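Local coordinates for protein putative ATPase Rv3679 (Mycobacterium tuberculosis H37Rv, PDB 6BS3) that hydrolyses ATP as one of the two subunits of the BagAB complex, whose ATPase activity is required for resistance to nitric oxide and to elevated glycerol, at residues A[65-70]-A[77-82]; A[72-77]-A[99-104]. All blocks are in the same frame, centred on the assembly; numbering follows the deposited sequence.

In the fold
Both contacts belong to the stretch of chain that leaves helix 62-66 and returns through strand 77-82, an outermost strand of the sheet within this chain. Contact 1 packs the end of that helix on the strand; contact 2 ties the intervening loop to helix 95-107, which follows the antiparallel hairpin of strands 77-82 and 86-92. Their segments alternate along the sequence and share Leu77, and their centres lie about 19 Å apart. In this P-loop ATPase of the ArsA family, contact 1 is the nearer to the nucleotide, the Phe67 side chain being about 11 Å from bound ADP, whereas contact 2 lies at the surface, joining the loop that leads into the edge strand to helix 95-107.

Contact 1: A[65-70]-A[77-82]; sequences QLFDVP and LKIATA
Phe67 lays one face of its ring against the side chain of Ile79. Ile79 CG1 sits 3.6 Å from the centroid of the Phe67 ring and 16° off its normal, a CH-pi contact. The flat phenyl face offers a broad apolar surface to the CG1 branch, and beta-branched isoleucine suits a strand. Ile79 holds CG1 anti to its backbone N (chi1 179°), which extends that branch toward the ring. Ala80 touches more lightly and obliquely: its CB is 4.0 Å from Phe67 CE2, and its small methyl lets the ring lie close to the strand.

Two backbone features position these side chains. Behind Phe67 the helix ends in a Schellman motif, in which Asp68 takes up a positive phi of 52° and turns the chain away. On the strand, Ile79 and Ala80 both pair with Val88 in a classic beta bulge, consistent with both CB atoms pointing toward the helix end, where consecutive residues of a regular strand would face opposite sides.

Farther out, Leu324 and Leu327 of helix 324-336 also pack on Phe67. Ala80 rests on Leu43 of helix 34-46 and Tyr328 of helix 324-336, while Ile79 touches Ile63 of helix 62-66 and Ala90 of the neighbouring strand 86-92.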
# COMPACT_ATOMS: atom_id res chain seq x y z
N GLN A 65 1.00 16.71 -2.21
CA GLN A 65 1.44 16.13 -0.94
C GLN A 65 2.97 16.00 -0.90
O GLN A 65 3.59 16.34 0.11
CB GLN A 65 0.77 14.77 -0.74
CG GLN A 65 0.86 14.24 0.69
CD GLN A 65 0.43 12.79 0.81
OE1 GLN A 65 0.82 11.92 0.02
NE2 GLN A 65 -0.37 12.51 1.82
N LEU A 66 3.58 15.53 -2.00
CA LEU A 66 5.02 15.38 -2.13
C LEU A 66 5.74 16.74 -2.08
O LEU A 66 6.77 16.85 -1.41
CB LEU A 66 5.30 14.67 -3.47
CG LEU A 66 6.70 14.17 -3.77
CD1 LEU A 66 7.18 13.23 -2.69
CD2 LEU A 66 6.71 13.45 -5.09
N PHE A 67 5.20 17.76 -2.77
CA PHE A 67 5.80 19.10 -2.81
C PHE A 67 5.32 20.00 -1.65
O PHE A 67 5.72 21.17 -1.57
CB PHE A 67 5.59 19.75 -4.19
CG PHE A 67 6.50 19.15 -5.23
CD1 PHE A 67 6.12 18.02 -5.95
CD2 PHE A 67 7.77 19.67 -5.45
CE1 PHE A 67 6.98 17.43 -6.87
CE2 PHE A 67 8.63 19.09 -6.38
CZ PHE A 67 8.23 17.98 -7.09
N ASP A 68 4.53 19.42 -0.73
CA ASP A 68 3.97 20.08 0.45
C ASP A 68 3.21 21.42 0.09
O ASP A 68 3.44 22.48 0.69
CB ASP A 68 5.06 20.26 1.55
CG ASP A 68 4.49 20.60 2.92
OD1 ASP A 68 3.32 20.24 3.18
OD2 ASP A 68 5.21 21.24 3.72
N VAL A 69 2.35 21.33 -0.93
CA VAL A 69 1.56 22.48 -1.41
C VAL A 69 0.07 22.13 -1.37
O VAL A 69 -0.26 20.94 -1.40
CB VAL A 69 1.98 23.00 -2.82
CG1 VAL A 69 3.31 23.74 -2.79
CG2 VAL A 69 1.95 21.90 -3.89
N PRO A 70 -0.84 23.15 -1.38
CA PRO A 70 -2.28 22.85 -1.45
C PRO A 70 -2.68 22.04 -2.70
O PRO A 70 -1.90 21.99 -3.66
CB PRO A 70 -2.92 24.25 -1.50
CG PRO A 70 -1.92 25.16 -0.96
CD PRO A 70 -0.60 24.60 -1.33
N LEU A 77 1.17 22.97 -14.49
CA LEU A 77 1.81 24.11 -13.80
C LEU A 77 3.21 23.79 -13.39
O LEU A 77 3.47 22.66 -12.97
CB LEU A 77 0.98 24.53 -12.55
CG LEU A 77 -0.45 25.06 -12.76
CD1 LEU A 77 -1.30 24.86 -11.53
CD2 LEU A 77 -0.46 26.52 -13.20
N LYS A 78 4.10 24.77 -13.49
CA LYS A 78 5.49 24.57 -13.10
C LYS A 78 5.58 24.35 -11.60
O LYS A 78 5.11 25.17 -10.81
CB LYS A 78 6.34 25.78 -13.51
CG LYS A 78 7.84 25.56 -13.34
CD LYS A 78 8.62 26.84 -13.60
CE LYS A 78 10.11 26.58 -13.64
NZ LYS A 78 10.90 27.81 -13.34
N ILE A 79 6.18 23.23 -11.20
CA ILE A 79 6.30 22.90 -9.79
C ILE A 79 7.75 22.83 -9.32
O ILE A 79 8.03 22.94 -8.13
CB ILE A 79 5.60 21.57 -9.46
CG1 ILE A 79 5.78 21.23 -7.97
CG2 ILE A 79 6.15 20.45 -10.33
CD1 ILE A 79 4.63 20.43 -7.39
N ALA A 80 8.68 22.64 -10.26
CA ALA A 80 10.09 22.55 -9.89
C ALA A 80 11.07 22.91 -11.01
O ALA A 80 10.85 22.62 -12.18
CB ALA A 80 10.40 21.15 -9.36
N THR A 81 12.16 23.56 -10.61
CA THR A 81 13.24 23.97 -11.50
C THR A 81 14.26 22.82 -11.46
O THR A 81 14.71 22.44 -10.38
CB THR A 81 13.85 25.35 -11.08
OG1 THR A 81 12.88 26.39 -11.30
CG2 THR A 81 15.12 25.70 -11.86
N ALA A 82 14.57 22.22 -12.61
CA ALA A 82 15.57 21.16 -12.66
C ALA A 82 16.94 21.81 -12.87
O ALA A 82 17.01 23.01 -13.12
CB ALA A 82 15.26 20.23 -13.81

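Contact 2: A[72-77]-A[99-104]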
# COMPACT_ATOMS: atom_id res chain seq x y z
N LEU A 72 -3.61 20.73 -6.25
CA LEU A 72 -3.40 21.28 -7.58
C LEU A 72 -4.67 21.26 -8.45
O LEU A 72 -5.39 20.25 -8.45
CB LEU A 72 -2.26 20.53 -8.31
CG LEU A 72 -0.85 20.58 -7.70
CD1 LEU A 72 0.09 19.67 -8.44
CD2 LEU A 72 -0.28 21.98 -7.72
N PRO A 73 -4.92 22.32 -9.24
CA PRO A 73 -6.08 22.31 -10.13
C PRO A 73 -5.79 21.52 -11.41
O PRO A 73 -4.66 21.09 -11.65
CB PRO A 73 -6.32 23.80 -10.42
CG PRO A 73 -4.96 24.40 -10.34
CD PRO A 73 -4.17 23.60 -9.35
N TYR A 74 -6.82 21.34 -12.26
CA TYR A 74 -6.64 20.62 -13.52
C TYR A 74 -5.99 21.54 -14.57
O TYR A 74 -6.67 22.05 -15.45
CB TYR A 74 -7.97 19.99 -13.98
CG TYR A 74 -7.84 19.06 -15.17
CD1 TYR A 74 -6.81 18.11 -15.24
CD2 TYR A 74 -8.78 19.08 -16.20
CE1 TYR A 74 -6.71 17.24 -16.33
CE2 TYR A 74 -8.70 18.19 -17.27
CZ TYR A 74 -7.66 17.28 -17.33
OH TYR A 74 -7.58 16.44 -18.42
N GLN A 75 -4.67 21.77 -14.44
CA GLN A 75 -3.83 22.62 -15.29
C GLN A 75 -2.40 22.14 -15.18
O GLN A 75 -2.00 21.70 -14.10
CB GLN A 75 -3.82 24.09 -14.78
CG GLN A 75 -5.09 24.90 -14.97
CD GLN A 75 -5.04 26.17 -14.14
OE1 GLN A 75 -4.14 27.02 -14.30
NE2 GLN A 75 -6.01 26.34 -13.25
N GLU A 76 -1.60 22.31 -16.25
CA GLU A 76 -0.18 21.95 -16.24
C GLU A 76 0.56 23.14 -15.67
O GLU A 76 0.50 24.22 -16.25
CB GLU A 76 0.31 21.59 -17.64
CG GLU A 76 -0.36 20.35 -18.19
CD GLU A 76 -0.46 20.29 -19.70
OE1 GLU A 76 0.42 20.83 -20.40
OE2 GLU A 76 -1.43 19.65 -20.18
N LEU A 77 1.17 22.97 -14.49
CA LEU A 77 1.81 24.11 -13.80
C LEU A 77 3.21 23.79 -13.39
O LEU A 77 3.47 22.66 -12.97
CB LEU A 77 0.98 24.53 -12.55
CG LEU A 77 -0.45 25.06 -12.76
CD1 LEU A 77 -1.30 24.86 -11.53
CD2 LEU A 77 -0.46 26.52 -13.20
N PHE A 99 -13.85 14.07 -17.97
CA PHE A 99 -15.10 13.53 -18.52
C PHE A 99 -15.94 14.62 -19.24
O PHE A 99 -16.44 14.37 -20.33
CB PHE A 99 -15.91 12.76 -17.46
CG PHE A 99 -17.18 12.10 -17.97
CD1 PHE A 99 -17.15 11.31 -19.11
CD2 PHE A 99 -18.39 12.26 -17.30
CE1 PHE A 99 -18.32 10.72 -19.60
CE2 PHE A 99 -19.55 11.64 -17.77
CZ PHE A 99 -19.51 10.87 -18.91
N LEU A 100 -16.01 15.85 -18.65
CA LEU A 100 -16.71 17.01 -19.23
C LEU A 100 -16.01 17.48 -20.51
O LEU A 100 -16.68 17.83 -21.48
CB LEU A 100 -16.82 18.18 -18.24
CG LEU A 100 -17.50 17.95 -16.89
CD1 LEU A 100 -17.58 19.24 -16.11
CD2 LEU A 100 -18.89 17.43 -17.06
N GLU A 101 -14.67 17.48 -20.51
CA GLU A 101 -13.81 17.83 -21.64
C GLU A 101 -14.12 16.88 -22.82
O GLU A 101 -14.23 17.32 -23.96
CB GLU A 101 -12.35 17.63 -21.21
CG GLU A 101 -11.40 18.79 -21.41
CD GLU A 101 -10.02 18.58 -20.81
OE1 GLU A 101 -9.58 17.41 -20.64
OE2 GLU A 101 -9.36 19.60 -20.51
N TYR A 102 -14.27 15.58 -22.52
CA TYR A 102 -14.55 14.50 -23.46
C TYR A 102 -15.96 14.65 -24.04
O TYR A 102 -16.09 14.63 -25.26
CB TYR A 102 -14.36 13.17 -22.72
CG TYR A 102 -14.74 11.90 -23.43
CD1 TYR A 102 -13.79 11.14 -24.10
CD2 TYR A 102 -16.01 11.35 -23.27
CE1 TYR A 102 -14.12 9.91 -24.67
CE2 TYR A 102 -16.36 10.13 -23.84
CZ TYR A 102 -15.40 9.41 -24.54
OH TYR A 102 -15.74 8.20 -25.10
N LEU A 103 -16.99 14.82 -23.18
CA LEU A 103 -18.38 15.01 -23.60
C LEU A 103 -18.51 16.20 -24.55
O LEU A 103 -19.18 16.10 -25.57
CB LEU A 103 -19.30 15.22 -22.39
CG LEU A 103 -19.78 13.97 -21.66
CD1 LEU A 103 -20.41 14.34 -20.35
CD2 LEU A 103 -20.78 13.21 -22.48
N ASP A 104 -17.84 17.31 -24.21
CA ASP A 104 -17.87 18.54 -25.01
C ASP A 104 -17.07 18.44 -26.32
O ASP A 104 -17.60 18.84 -27.35
CB ASP A 104 -17.42 19.75 -24.17
CG ASP A 104 -17.55 21.09 -24.86
OD1 ASP A 104 -18.66 21.42 -25.34
OD2 ASP A 104 -16.53 21.82 -24.91
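Tyr74 reaches from the loop to Glu101 on helix 95-107, a polar bridge between an inverse gamma turn, with Tyr74 at its centre, and the outer side of a helix. Backbone bonding shapes the turn, across which Gln75 N donates to Pro73 O at 2.9 Å; Glu101 lies within a regularly bonded helical turn.

The packing around the Tyr74 ring comes from outside the two segments. Leu91 of strand 86-92 and Ile93 are its apolar neighbours, with Lys140 of helix 130-146 and Asp94 also beside the ring. Tyrosine suits such a place: its ring can lie against aliphatic groups while the hydroxyl at its far end finds a polar partner. The inner side of helix 95-107 packs against helix 130-146 and the other protein chain.

The polar bond depends on reach, since Tyr74 CA and Glu101 CA are 11.2 Å apart. Tyr74 has its ring anti to the backbone N (chi1 -172°), and the Glu101 chain is extended beyond CG, coming from the opposite direction. Glutamate suits the exposed side of the helix, where its long chain can carry a carboxylate across to the hydroxyl as acceptor while remaining near solvent. The ring and carboxylate planes are 46° apart. Tyr74 OH donates to Glu101 OE1 at 3.1 Å, meeting the syn side of that oxygen 24° out of the carboxylate plane.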